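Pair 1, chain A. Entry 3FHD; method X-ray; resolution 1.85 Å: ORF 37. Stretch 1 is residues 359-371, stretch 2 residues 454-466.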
# COMPACT_ATOMS: atom_id res chain seq x y z
N THR A 359 19.45 -12.00 8.05
CA THR A 359 20.68 -11.34 8.57
C THR A 359 20.43 -10.06 9.39
O THR A 359 20.83 -9.99 10.56
CB THR A 359 21.68 -11.02 7.42
OG1 THR A 359 21.97 -12.22 6.69
CG2 THR A 359 23.00 -10.44 7.96
N THR A 360 19.81 -9.05 8.77
CA THR A 360 19.54 -7.77 9.45
C THR A 360 18.40 -7.93 10.44
O THR A 360 17.26 -8.26 10.05
CB THR A 360 19.14 -6.64 8.46
OG1 THR A 360 19.92 -6.74 7.27
CG2 THR A 360 19.32 -5.25 9.10
N GLU A 361 18.68 -7.69 11.72
CA GLU A 361 17.68 -7.87 12.78
C GLU A 361 16.65 -6.74 12.90
O GLU A 361 16.87 -5.63 12.40
CB GLU A 361 18.37 -8.12 14.13
CG GLU A 361 19.28 -9.33 14.14
CD GLU A 361 19.91 -9.56 15.50
OE1 GLU A 361 20.53 -8.61 16.02
OE2 GLU A 361 19.79 -10.68 16.04
N SER A 362 15.53 -7.04 13.56
CA SER A 362 14.48 -6.05 13.85
C SER A 362 14.92 -5.10 14.97
O SER A 362 15.64 -5.50 15.88
CB SER A 362 13.20 -6.75 14.29
OG SER A 362 12.54 -7.36 13.20
N ASP A 363 14.50 -3.84 14.90
CA ASP A 363 14.68 -2.90 16.01
C ASP A 363 13.42 -2.90 16.86
O ASP A 363 12.32 -2.74 16.32
CB ASP A 363 14.94 -1.49 15.50
CG ASP A 363 16.30 -1.35 14.81
OD1 ASP A 363 17.30 -1.75 15.41
OD2 ASP A 363 16.36 -0.85 13.67
N VAL A 364 13.57 -3.06 18.17
CA VAL A 364 12.41 -2.97 19.06
C VAL A 364 12.48 -1.68 19.89
O VAL A 364 13.49 -1.42 20.49
CB VAL A 364 12.31 -4.20 19.99
CG1 VAL A 364 11.10 -4.06 20.91
CG2 VAL A 364 12.21 -5.47 19.15
N TYR A 365 11.40 -0.90 19.92
CA TYR A 365 11.32 0.35 20.68
C TYR A 365 10.27 0.21 21.77
O TYR A 365 9.08 0.08 21.49
CB TYR A 365 10.94 1.53 19.78
CG TYR A 365 11.86 1.73 18.63
CD1 TYR A 365 12.97 2.57 18.76
CD2 TYR A 365 11.68 1.04 17.43
CE1 TYR A 365 13.85 2.76 17.72
CE2 TYR A 365 12.57 1.22 16.36
CZ TYR A 365 13.67 2.08 16.54
OH TYR A 365 14.57 2.29 15.52
N VAL A 366 10.72 0.20 23.01
CA VAL A 366 9.79 0.23 24.14
C VAL A 366 9.48 1.70 24.41
O VAL A 366 10.39 2.51 24.57
CB VAL A 366 10.41 -0.45 25.37
CG1 VAL A 366 9.48 -0.31 26.59
CG2 VAL A 366 10.72 -1.93 25.08
N LEU A 367 8.20 2.06 24.45
CA LEU A 367 7.87 3.47 24.64
C LEU A 367 7.66 3.80 26.11
O LEU A 367 7.28 2.92 26.89
CB LEU A 367 6.65 3.86 23.80
CG LEU A 367 6.72 3.49 22.30
CD1 LEU A 367 5.36 3.55 21.63
CD2 LEU A 367 7.75 4.37 21.58
N THR A 368 7.91 5.06 26.49
CA THR A 368 7.53 5.52 27.81
C THR A 368 6.02 5.46 28.03
O THR A 368 5.22 5.68 27.11
CB THR A 368 8.04 6.95 28.15
OG1 THR A 368 7.57 7.89 27.17
CG2 THR A 368 9.57 6.98 28.23
N ASP A 369 5.65 5.16 29.26
CA ASP A 369 4.27 5.04 29.66
C ASP A 369 3.76 6.43 30.08
O ASP A 369 4.29 7.01 31.02
CB ASP A 369 4.19 4.03 30.80
CG ASP A 369 2.78 3.71 31.21
OD1 ASP A 369 1.85 4.53 31.03
OD2 ASP A 369 2.59 2.60 31.74
N PRO A 370 2.72 6.97 29.38
CA PRO A 370 2.21 8.30 29.75
C PRO A 370 1.55 8.39 31.15
O PRO A 370 1.20 9.50 31.59
CB PRO A 370 1.21 8.63 28.63
CG PRO A 370 0.77 7.28 28.10
CD PRO A 370 1.97 6.37 28.26
N GLN A 371 1.38 7.27 31.84
CA GLN A 371 0.86 7.35 33.21
C GLN A 371 1.95 7.85 34.16
O GLN A 371 1.67 8.40 35.24
CB GLN A 371 0.26 6.03 33.69
CG GLN A 371 -0.64 6.18 34.90
CD GLN A 371 -1.40 4.92 35.22
OE1 GLN A 371 -1.67 4.11 34.34
NE2 GLN A 371 -1.73 4.73 36.49
N GLU A 454 -6.31 4.29 21.41
CA GLU A 454 -5.46 3.55 22.35
C GLU A 454 -4.03 4.11 22.45
O GLU A 454 -3.54 4.79 21.55
CB GLU A 454 -5.41 2.08 21.97
CG GLU A 454 -6.73 1.37 22.11
CD GLU A 454 -7.66 1.52 20.88
OE1 GLU A 454 -7.37 2.29 19.91
OE2 GLU A 454 -8.71 0.84 20.91
N ILE A 455 -3.38 3.81 23.56
CA ILE A 455 -2.01 4.26 23.82
C ILE A 455 -0.96 3.30 23.24
O ILE A 455 -0.98 2.11 23.57
CB ILE A 455 -1.81 4.42 25.35
CG1 ILE A 455 -2.63 5.62 25.88
CG2 ILE A 455 -0.32 4.53 25.75
CD1 ILE A 455 -2.77 5.63 27.43
N PRO A 456 -0.02 3.80 22.40
CA PRO A 456 1.07 2.95 21.91
C PRO A 456 2.08 2.59 23.01
O PRO A 456 2.48 3.45 23.82
CB PRO A 456 1.73 3.78 20.81
CG PRO A 456 1.39 5.21 21.14
CD PRO A 456 0.07 5.18 21.89
N THR A 457 2.47 1.32 23.01
CA THR A 457 3.37 0.78 24.02
C THR A 457 4.69 0.29 23.43
O THR A 457 5.73 0.36 24.09
CB THR A 457 2.73 -0.42 24.78
OG1 THR A 457 2.40 -1.43 23.82
CG2 THR A 457 1.47 0.01 25.54
N LEU A 458 4.64 -0.22 22.21
CA LEU A 458 5.77 -0.93 21.62
C LEU A 458 5.75 -0.76 20.12
O LEU A 458 4.67 -0.82 19.50
CB LEU A 458 5.65 -2.40 21.97
CG LEU A 458 6.76 -3.42 21.68
CD1 LEU A 458 7.95 -3.22 22.64
CD2 LEU A 458 6.17 -4.84 21.85
N LEU A 459 6.93 -0.57 19.54
CA LEU A 459 7.13 -0.46 18.10
C LEU A 459 8.22 -1.43 17.66
O LEU A 459 9.32 -1.45 18.23
CB LEU A 459 7.47 0.98 17.69
CG LEU A 459 7.64 1.30 16.19
CD1 LEU A 459 6.35 1.19 15.43
CD2 LEU A 459 8.27 2.68 15.98
N ILE A 460 7.93 -2.27 16.67
CA ILE A 460 8.95 -3.13 16.09
C ILE A 460 9.14 -2.75 14.61
O ILE A 460 8.15 -2.63 13.90
CB ILE A 460 8.54 -4.60 16.22
CG1 ILE A 460 8.31 -4.95 17.72
CG2 ILE A 460 9.59 -5.50 15.56
CD1 ILE A 460 8.14 -6.43 17.99
N VAL A 461 10.38 -2.56 14.20
CA VAL A 461 10.69 -2.23 12.81
C VAL A 461 11.51 -3.39 12.26
O VAL A 461 12.58 -3.72 12.79
CB VAL A 461 11.43 -0.86 12.67
CG1 VAL A 461 11.80 -0.59 11.20
CG2 VAL A 461 10.56 0.29 13.21
N THR A 462 10.98 -4.01 11.21
CA THR A 462 11.55 -5.19 10.59
C THR A 462 11.90 -4.88 9.12
O THR A 462 11.01 -4.50 8.35
CB THR A 462 10.51 -6.36 10.67
OG1 THR A 462 10.19 -6.62 12.05
CG2 THR A 462 11.06 -7.63 10.05
N PRO A 463 13.19 -5.02 8.74
CA PRO A 463 13.62 -4.87 7.33
C PRO A 463 13.04 -5.95 6.41
O PRO A 463 12.74 -7.08 6.86
CB PRO A 463 15.16 -4.98 7.41
CG PRO A 463 15.45 -5.66 8.66
CD PRO A 463 14.34 -5.31 9.62
N VAL A 464 12.86 -5.61 5.13
CA VAL A 464 12.40 -6.56 4.12
C VAL A 464 13.27 -6.36 2.86
O VAL A 464 13.38 -5.25 2.36
CB VAL A 464 10.89 -6.37 3.71
CG1 VAL A 464 10.42 -7.59 2.88
CG2 VAL A 464 9.96 -6.22 4.95
N TYR A 465 13.90 -7.43 2.38
CA TYR A 465 14.73 -7.41 1.16
C TYR A 465 14.09 -8.28 0.07
O TYR A 465 13.44 -9.27 0.40
CB TYR A 465 16.15 -7.88 1.48
CG TYR A 465 16.83 -7.09 2.60
CD1 TYR A 465 17.53 -5.92 2.33
CD2 TYR A 465 16.76 -7.53 3.92
CE1 TYR A 465 18.15 -5.19 3.37
CE2 TYR A 465 17.36 -6.82 4.96
CZ TYR A 465 18.06 -5.65 4.68
OH TYR A 465 18.67 -4.96 5.71
N PHE A 466 14.29 -7.90 -1.20
CA PHE A 466 13.64 -8.57 -2.35
C PHE A 466 14.64 -8.97 -3.45
O PHE A 466 15.09 -8.10 -4.24
CB PHE A 466 12.51 -7.73 -2.96
CG PHE A 466 11.50 -7.26 -1.96
CD1 PHE A 466 10.55 -8.14 -1.45
CD2 PHE A 466 11.52 -5.94 -1.50
CE1 PHE A 466 9.64 -7.70 -0.49
CE2 PHE A 466 10.61 -5.49 -0.56
CZ PHE A 466 9.69 -6.38 -0.04
O HOH W 1 5.93 0.85 26.79
O HOH W 2 3.39 3.87 26.31

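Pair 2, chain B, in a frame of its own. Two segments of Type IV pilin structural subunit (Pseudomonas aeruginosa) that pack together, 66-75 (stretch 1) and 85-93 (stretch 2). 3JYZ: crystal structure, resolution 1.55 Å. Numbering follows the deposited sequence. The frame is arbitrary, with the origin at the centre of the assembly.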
# COMPACT_ATOMS: atom_id res chain seq x y z
N ASN B 66 5.07 -9.68 -7.87
CA ASN B 66 6.34 -9.08 -7.48
C ASN B 66 6.51 -7.62 -7.90
O ASN B 66 7.64 -7.16 -8.12
CB ASN B 66 7.51 -9.94 -7.97
CG ASN B 66 7.39 -11.38 -7.49
OD1 ASN B 66 7.21 -12.30 -8.30
ND2 ASN B 66 7.45 -11.57 -6.19
N THR B 67 5.41 -6.88 -7.97
CA THR B 67 5.49 -5.47 -8.35
C THR B 67 5.78 -4.57 -7.15
O THR B 67 6.13 -3.40 -7.34
CB THR B 67 4.21 -4.98 -9.01
OG1 THR B 67 3.13 -5.02 -8.06
CG2 THR B 67 3.85 -5.84 -10.21
N GLY B 68 5.62 -5.10 -5.94
CA GLY B 68 5.83 -4.33 -4.73
C GLY B 68 4.59 -3.56 -4.28
O GLY B 68 4.59 -2.93 -3.22
N VAL B 69 3.52 -3.62 -5.08
CA VAL B 69 2.28 -2.93 -4.73
C VAL B 69 1.57 -3.63 -3.57
O VAL B 69 1.38 -4.84 -3.60
CB VAL B 69 1.33 -2.83 -5.94
CG1 VAL B 69 -0.04 -2.27 -5.50
CG2 VAL B 69 1.95 -1.95 -7.02
N ILE B 70 1.19 -2.86 -2.55
CA ILE B 70 0.58 -3.42 -1.35
C ILE B 70 -0.93 -3.17 -1.33
O ILE B 70 -1.38 -2.05 -1.53
CB ILE B 70 1.19 -2.80 -0.08
CG1 ILE B 70 2.67 -3.17 0.05
CG2 ILE B 70 0.41 -3.23 1.18
CD1 ILE B 70 3.43 -2.39 1.12
N THR B 71 -1.70 -4.22 -1.07
CA THR B 71 -3.14 -4.07 -0.85
C THR B 71 -3.45 -4.30 0.61
O THR B 71 -3.10 -5.34 1.17
CB THR B 71 -3.95 -5.07 -1.69
OG1 THR B 71 -3.65 -4.87 -3.07
CG2 THR B 71 -5.45 -4.89 -1.46
N ILE B 72 -4.08 -3.31 1.24
CA ILE B 72 -4.57 -3.47 2.60
C ILE B 72 -6.06 -3.74 2.51
O ILE B 72 -6.81 -2.94 1.92
CB ILE B 72 -4.37 -2.21 3.42
CG1 ILE B 72 -2.90 -1.79 3.41
CG2 ILE B 72 -4.87 -2.43 4.85
CD1 ILE B 72 -2.68 -0.42 4.04
N THR B 73 -6.49 -4.86 3.09
CA THR B 73 -7.89 -5.23 3.14
C THR B 73 -8.38 -5.09 4.58
O THR B 73 -7.79 -5.67 5.49
CB THR B 73 -8.09 -6.67 2.64
OG1 THR B 73 -7.65 -6.77 1.28
CG2 THR B 73 -9.57 -7.08 2.74
N TYR B 74 -9.44 -4.32 4.78
CA TYR B 74 -9.97 -4.07 6.11
C TYR B 74 -11.11 -5.00 6.47
O TYR B 74 -11.82 -5.47 5.59
CB TYR B 74 -10.45 -2.62 6.19
CG TYR B 74 -9.29 -1.67 6.15
CD1 TYR B 74 -8.66 -1.27 7.31
CD2 TYR B 74 -8.80 -1.20 4.94
CE1 TYR B 74 -7.59 -0.42 7.29
CE2 TYR B 74 -7.71 -0.34 4.90
CZ TYR B 74 -7.12 0.05 6.09
OH TYR B 74 -6.03 0.91 6.10
N VAL B 75 -11.29 -5.26 7.76
CA VAL B 75 -12.45 -6.01 8.23
C VAL B 75 -13.62 -5.03 8.25
O VAL B 75 -13.74 -4.21 9.18
CB VAL B 75 -12.22 -6.64 9.61
CG1 VAL B 75 -13.34 -7.64 9.93
CG2 VAL B 75 -10.85 -7.34 9.66
N GLY B 85 -16.20 -2.19 0.03
CA GLY B 85 -15.51 -0.92 0.01
C GLY B 85 -14.37 -0.84 1.00
O GLY B 85 -14.29 0.10 1.79
N ASN B 86 -13.49 -1.84 0.99
CA ASN B 86 -12.62 -2.10 2.12
C ASN B 86 -11.13 -2.21 1.83
O ASN B 86 -10.38 -2.74 2.66
CB ASN B 86 -13.12 -3.31 2.92
CG ASN B 86 -13.04 -4.60 2.14
OD1 ASN B 86 -13.08 -4.59 0.91
ND2 ASN B 86 -12.92 -5.72 2.84
N THR B 87 -10.69 -1.73 0.68
CA THR B 87 -9.26 -1.83 0.36
C THR B 87 -8.60 -0.49 0.08
O THR B 87 -9.22 0.44 -0.45
CB THR B 87 -8.97 -2.77 -0.83
OG1 THR B 87 -9.44 -2.17 -2.05
CG2 THR B 87 -9.63 -4.12 -0.63
N LEU B 88 -7.33 -0.43 0.46
CA LEU B 88 -6.43 0.63 0.05
C LEU B 88 -5.27 0.01 -0.71
O LEU B 88 -4.87 -1.12 -0.44
CB LEU B 88 -5.89 1.39 1.26
CG LEU B 88 -6.87 2.21 2.09
CD1 LEU B 88 -6.13 2.91 3.24
CD2 LEU B 88 -7.59 3.23 1.19
N ILE B 89 -4.72 0.77 -1.67
CA ILE B 89 -3.57 0.34 -2.44
C ILE B 89 -2.39 1.27 -2.15
O ILE B 89 -2.55 2.50 -2.19
CB ILE B 89 -3.85 0.36 -3.95
CG1 ILE B 89 -5.15 -0.38 -4.28
CG2 ILE B 89 -2.66 -0.19 -4.72
CD1 ILE B 89 -5.14 -1.83 -3.91
N LEU B 90 -1.23 0.71 -1.85
CA LEU B 90 -0.00 1.48 -1.69
C LEU B 90 0.94 1.10 -2.83
O LEU B 90 1.36 -0.05 -2.93
CB LEU B 90 0.67 1.20 -0.34
CG LEU B 90 -0.22 1.24 0.91
CD1 LEU B 90 0.58 0.99 2.19
CD2 LEU B 90 -0.97 2.55 1.01
N SER B 91 1.27 2.07 -3.67
CA SER B 91 2.06 1.82 -4.88
C SER B 91 3.42 2.51 -4.75
O SER B 91 3.48 3.72 -4.55
CB SER B 91 1.31 2.36 -6.10
OG SER B 91 0.04 1.73 -6.25
N PRO B 92 4.51 1.74 -4.87
CA PRO B 92 5.86 2.30 -4.70
C PRO B 92 6.53 2.77 -5.99
O PRO B 92 6.32 2.19 -7.07
CB PRO B 92 6.66 1.13 -4.11
CG PRO B 92 5.96 -0.10 -4.61
CD PRO B 92 4.52 0.27 -4.94
N TYR B 93 7.35 3.82 -5.87
CA TYR B 93 8.09 4.39 -6.98
C TYR B 93 9.51 4.70 -6.54
O TYR B 93 9.74 4.99 -5.38
CB TYR B 93 7.44 5.70 -7.45
CG TYR B 93 6.04 5.48 -7.96
CD1 TYR B 93 4.98 5.31 -7.07
CD2 TYR B 93 5.78 5.41 -9.32
CE1 TYR B 93 3.70 5.09 -7.54
CE2 TYR B 93 4.49 5.19 -9.79
CZ TYR B 93 3.45 5.03 -8.89
OH TYR B 93 2.17 4.81 -9.36

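Both pairs are two-stranded antiparallel ladders, and the N, CA and C atoms of 14 central residues superpose with an RMSD of 0.6 Å. In pair 1 the N-to-C directions of the strands differ by 169°, in pair 2 by 162°, and in each the axes approach to 4.7 Å. The register agrees residue for residue: D363(A) opposite V461(A) matches I70(B) opposite L90(B), and Y365(A) opposite L459(A) matches I72(B) opposite L88(B). These are the hydrogen-bonded pairs, whereas V364(A) with I460(A), V366(A) with L458(A), and their counterparts T71(B) with I89(B), T73(B) with T87(B), are non-hydrogen-bonded.

The backbone bonds follow this register. Y365(A) N donates to L459(A) O at 2.7 Å, and L459(A) N returns a bond to Y365(A) O at 3.0 Å; in pair 2 I72(B) N to L88(B) O and L88(B) N to I72(B) O are both 2.9 Å. One rung further, L367(A) N to T457(A) O (3.0 Å) corresponds to Y74(B) N to N86(B) O (2.8 Å). Here the side chains diverge. N86(B) ND2 donates to Y74(B) O at 3.0 Å, so the asparagine side chain adds a bond to this rung. The CB of T457(A) points away from the partner stretch, and a water instead joins the two carbonyls, donating to L367(A) O at 2.5 Å and T457(A) O at 2.8 Å.

On the face carrying Y365(A), L459(A) and V461(A), pair 1 packs an aromatic ring against aliphatic groups: Y365(A) CE2 lies 3.9 Å from V461(A) CG2, and Y365(A) CD2 lies 4.1 Å from L459(A) CD2. Pair 2 covers the equivalent face with branched aliphatic chains, I72(B) CD1 reaching L90(B) CD1 at 4.0 Å. Its tyrosine sits at the position of L367(A) instead, and Y74(B) CE2 approaches L88(B) CG at 3.9 Å, with that atom at the ring edge. L367(A) uses its own methyl, CD1, at 3.7 Å from P456(A) CB.

The other face changes character. In pair 1 it is apolar: L458(A) CD1 touches both V364(A) CG1 at 3.7 Å and V366(A) CG2 at 3.9 Å. In pair 2 threonines occupy all three matching positions, and T71(B) CG2 meets T87(B) CB at 4.2 Å. The valines and threonines nevertheless occupy similar volumes, their side-chain centres lying 0.7 Å apart for V364(A) and T71(B) and 0.5 Å for V366(A) and T73(B).

Near the matching prolines, S362(A) and V69(B) superpose within 0.4 Å at CA but make different contacts. S362(A) OG is hydrogen-bonded to T462(A) OG1 at 2.7 Å, whereas V69(B) CG1 packs against I89(B) CG2 at 3.4 Å. Just before, G68(B) replaces E361(A). An ideal CB there would fall 3.4 Å from P92(B) CG and jam against the preceding carbonyl, and its phi of 87° contrasts with -78° at E361(A), whose CB points away.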